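Local coordinates for fatty acid-binding protein homolog 8 (Caenorhabditis elegans, PDB 6C1Z), which binds unsaturated fatty acids such as oleic acid and carries them from the lysosome to the nucleus, where it activates genes that promote longevity, at residues Glu21-Leu24 with Lys25-Val29. Sequence-based numbering, arbitrary orientation.
Sequences EEYL and KEIGV. With SO4 (sulfate ion), chain C.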
loop_
_atom_site.group_PDB
_atom_site.type_symbol
_atom_site.label_atom_id
_atom_site.label_comp_id
_atom_site.label_asym_id
_atom_site.label_seq_id
_atom_site.Cartn_x
_atom_site.Cartn_y
_atom_site.Cartn_z
ATOM N N GLU A 21 11.505 -6.409 0.003
ATOM C CA GLU A 21 12.368 -6.494 -1.169
ATOM C C GLU A 21 11.975 -7.675 -2.050
ATOM O O GLU A 21 11.978 -7.563 -3.283
ATOM C CB GLU A 21 13.833 -6.583 -0.730
ATOM C CG GLU A 21 14.837 -6.571 -1.880
ATOM C CD GLU A 21 16.294 -6.571 -1.426
ATOM O OE1 GLU A 21 16.561 -6.284 -0.239
ATOM O OE2 GLU A 21 17.171 -6.855 -2.265
ATOM N N GLU A 22 11.624 -8.815 -1.429
ATOM C CA GLU A 22 11.192 -10.005 -2.168
ATOM C C GLU A 22 9.878 -9.757 -2.899
ATOM O O GLU A 22 9.697 -10.227 -4.032
ATOM C CB GLU A 22 11.061 -11.186 -1.212
ATOM C CG GLU A 22 12.385 -11.730 -0.696
ATOM C CD GLU A 22 13.244 -12.343 -1.794
ATOM O OE1 GLU A 22 12.693 -12.740 -2.846
ATOM O OE2 GLU A 22 14.477 -12.422 -1.600
ATOM N N TYR A 23 8.958 -9.026 -2.275
ATOM C CA TYR A 23 7.730 -8.620 -2.949
ATOM C C TYR A 23 8.021 -7.741 -4.165
ATOM O O TYR A 23 7.463 -7.946 -5.250
ATOM C CB TYR A 23 6.776 -7.918 -1.956
ATOM C CG TYR A 23 5.703 -7.170 -2.677
ATOM C CD1 TYR A 23 4.583 -7.815 -3.169
ATOM C CD2 TYR A 23 5.841 -5.812 -2.914
ATOM C CE1 TYR A 23 3.620 -7.122 -3.874
ATOM C CE2 TYR A 23 4.900 -5.110 -3.628
ATOM C CZ TYR A 23 3.799 -5.778 -4.133
ATOM O OH TYR A 23 2.875 -5.061 -4.851
ATOM N N LEU A 24 8.892 -6.758 -4.005
ATOM C CA LEU A 24 9.245 -5.907 -5.136
ATOM C C LEU A 24 9.889 -6.716 -6.257
ATOM O O LEU A 24 9.604 -6.484 -7.445
ATOM C CB LEU A 24 10.164 -4.788 -4.664
ATOM C CG LEU A 24 9.528 -3.770 -3.717
ATOM C CD1 LEU A 24 10.560 -2.704 -3.308
ATOM C CD2 LEU A 24 8.300 -3.104 -4.324
ATOM N N LYS A 25 10.758 -7.673 -5.910
ATOM C CA LYS A 25 11.338 -8.532 -6.934
ATOM C C LYS A 25 10.246 -9.298 -7.662
ATOM O O LYS A 25 10.255 -9.401 -8.892
ATOM C CB LYS A 25 12.342 -9.502 -6.305
ATOM C CG LYS A 25 13.074 -10.412 -7.292
ATOM C CD LYS A 25 14.109 -11.247 -6.564
ATOM C CE LYS A 25 14.793 -12.241 -7.471
ATOM N NZ LYS A 25 15.666 -13.145 -6.671
ATOM N N GLU A 26 9.283 -9.838 -6.913
ATOM C CA GLU A 26 8.233 -10.645 -7.516
ATOM C C GLU A 26 7.421 -9.837 -8.522
ATOM O O GLU A 26 7.026 -10.363 -9.569
ATOM C CB GLU A 26 7.347 -11.218 -6.405
ATOM C CG GLU A 26 6.150 -12.032 -6.865
ATOM C CD GLU A 26 6.544 -13.371 -7.427
ATOM O OE1 GLU A 26 7.715 -13.780 -7.270
ATOM O OE2 GLU A 26 5.674 -14.033 -8.029
ATOM N N ILE A 27 7.166 -8.553 -8.242
ATOM C CA ILE A 27 6.343 -7.743 -9.142
ATOM C C ILE A 27 7.153 -7.114 -10.271
ATOM O O ILE A 27 6.580 -6.426 -11.132
ATOM C CB ILE A 27 5.484 -6.679 -8.439
ATOM C CG1 ILE A 27 6.368 -5.611 -7.787
ATOM C CG2 ILE A 27 4.560 -7.317 -7.398
ATOM C CD1 ILE A 27 5.619 -4.353 -7.414
ATOM N N GLY A 28 8.451 -7.378 -10.335
ATOM C CA GLY A 28 9.254 -6.997 -11.476
ATOM C C GLY A 28 10.141 -5.795 -11.280
ATOM O O GLY A 28 10.659 -5.280 -12.275
ATOM N N VAL A 29 10.357 -5.352 -10.051
ATOM C CA VAL A 29 11.218 -4.198 -9.810
ATOM C C VAL A 29 12.674 -4.639 -9.864
ATOM O O VAL A 29 13.029 -5.710 -9.360
ATOM C CB VAL A 29 10.878 -3.574 -8.451
ATOM C CG1 VAL A 29 11.830 -2.399 -8.164
ATOM C CG2 VAL A 29 9.440 -3.113 -8.431
HETATM S S SO4 C . 12.490 -6.207 4.027
HETATM O O1 SO4 C . 12.882 -4.840 4.356
HETATM O O2 SO4 C . 11.064 -6.335 4.344
HETATM O O3 SO4 C . 12.771 -6.497 2.635
HETATM O O4 SO4 C . 13.265 -7.092 4.903
#
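Glu-21 O accepts a hydrogen bond from Lys-25 N, and Glu-22 O accepts one from Glu-26 N, each 2.9 Å long. Ile-27 N reaches Tyr-23 O at 3.1 Å. The helix then closes in a Schellman motif. Gly-28 turns to positive phi (104°), with hydrogen bonds from Gly-28 N to Lys-25 O (3.1 Å) and from Val-29 N to Leu-24 O (2.9 Å). At the other end, Glu-21 N points almost straight at sulfate O3, 2.9 Å away; Ser-17 and Phe-20 also bind this ion.

Tyr-23 CG lies anti to its backbone N (chi1 164°), which swings the ring along the helix to Ile-27. Tyr-23 CE1 lies 3.7 Å from Ile-27 CG2, the two side chains crossing at a slant, and Ile-27 CD1 approaches Tyr-23 CE2. The phenol OH is hydrogen-bonded to Ser-109 of the barrel. Replacing Tyr-23 with an alanine would probably leave Ile-27 without its ring neighbour and Ser-109 without this bond. Leu-24 CB packs on Val-29 CB at 4.0 Å.

Helix 20-27 is the first of the fold's helix-turn-helix. Leu-24 faces helix 31-39 and Tyr-23 the barrel strands, while the N-terminal amide suits an anion, here a sulfate probably from the crystallisation liquor.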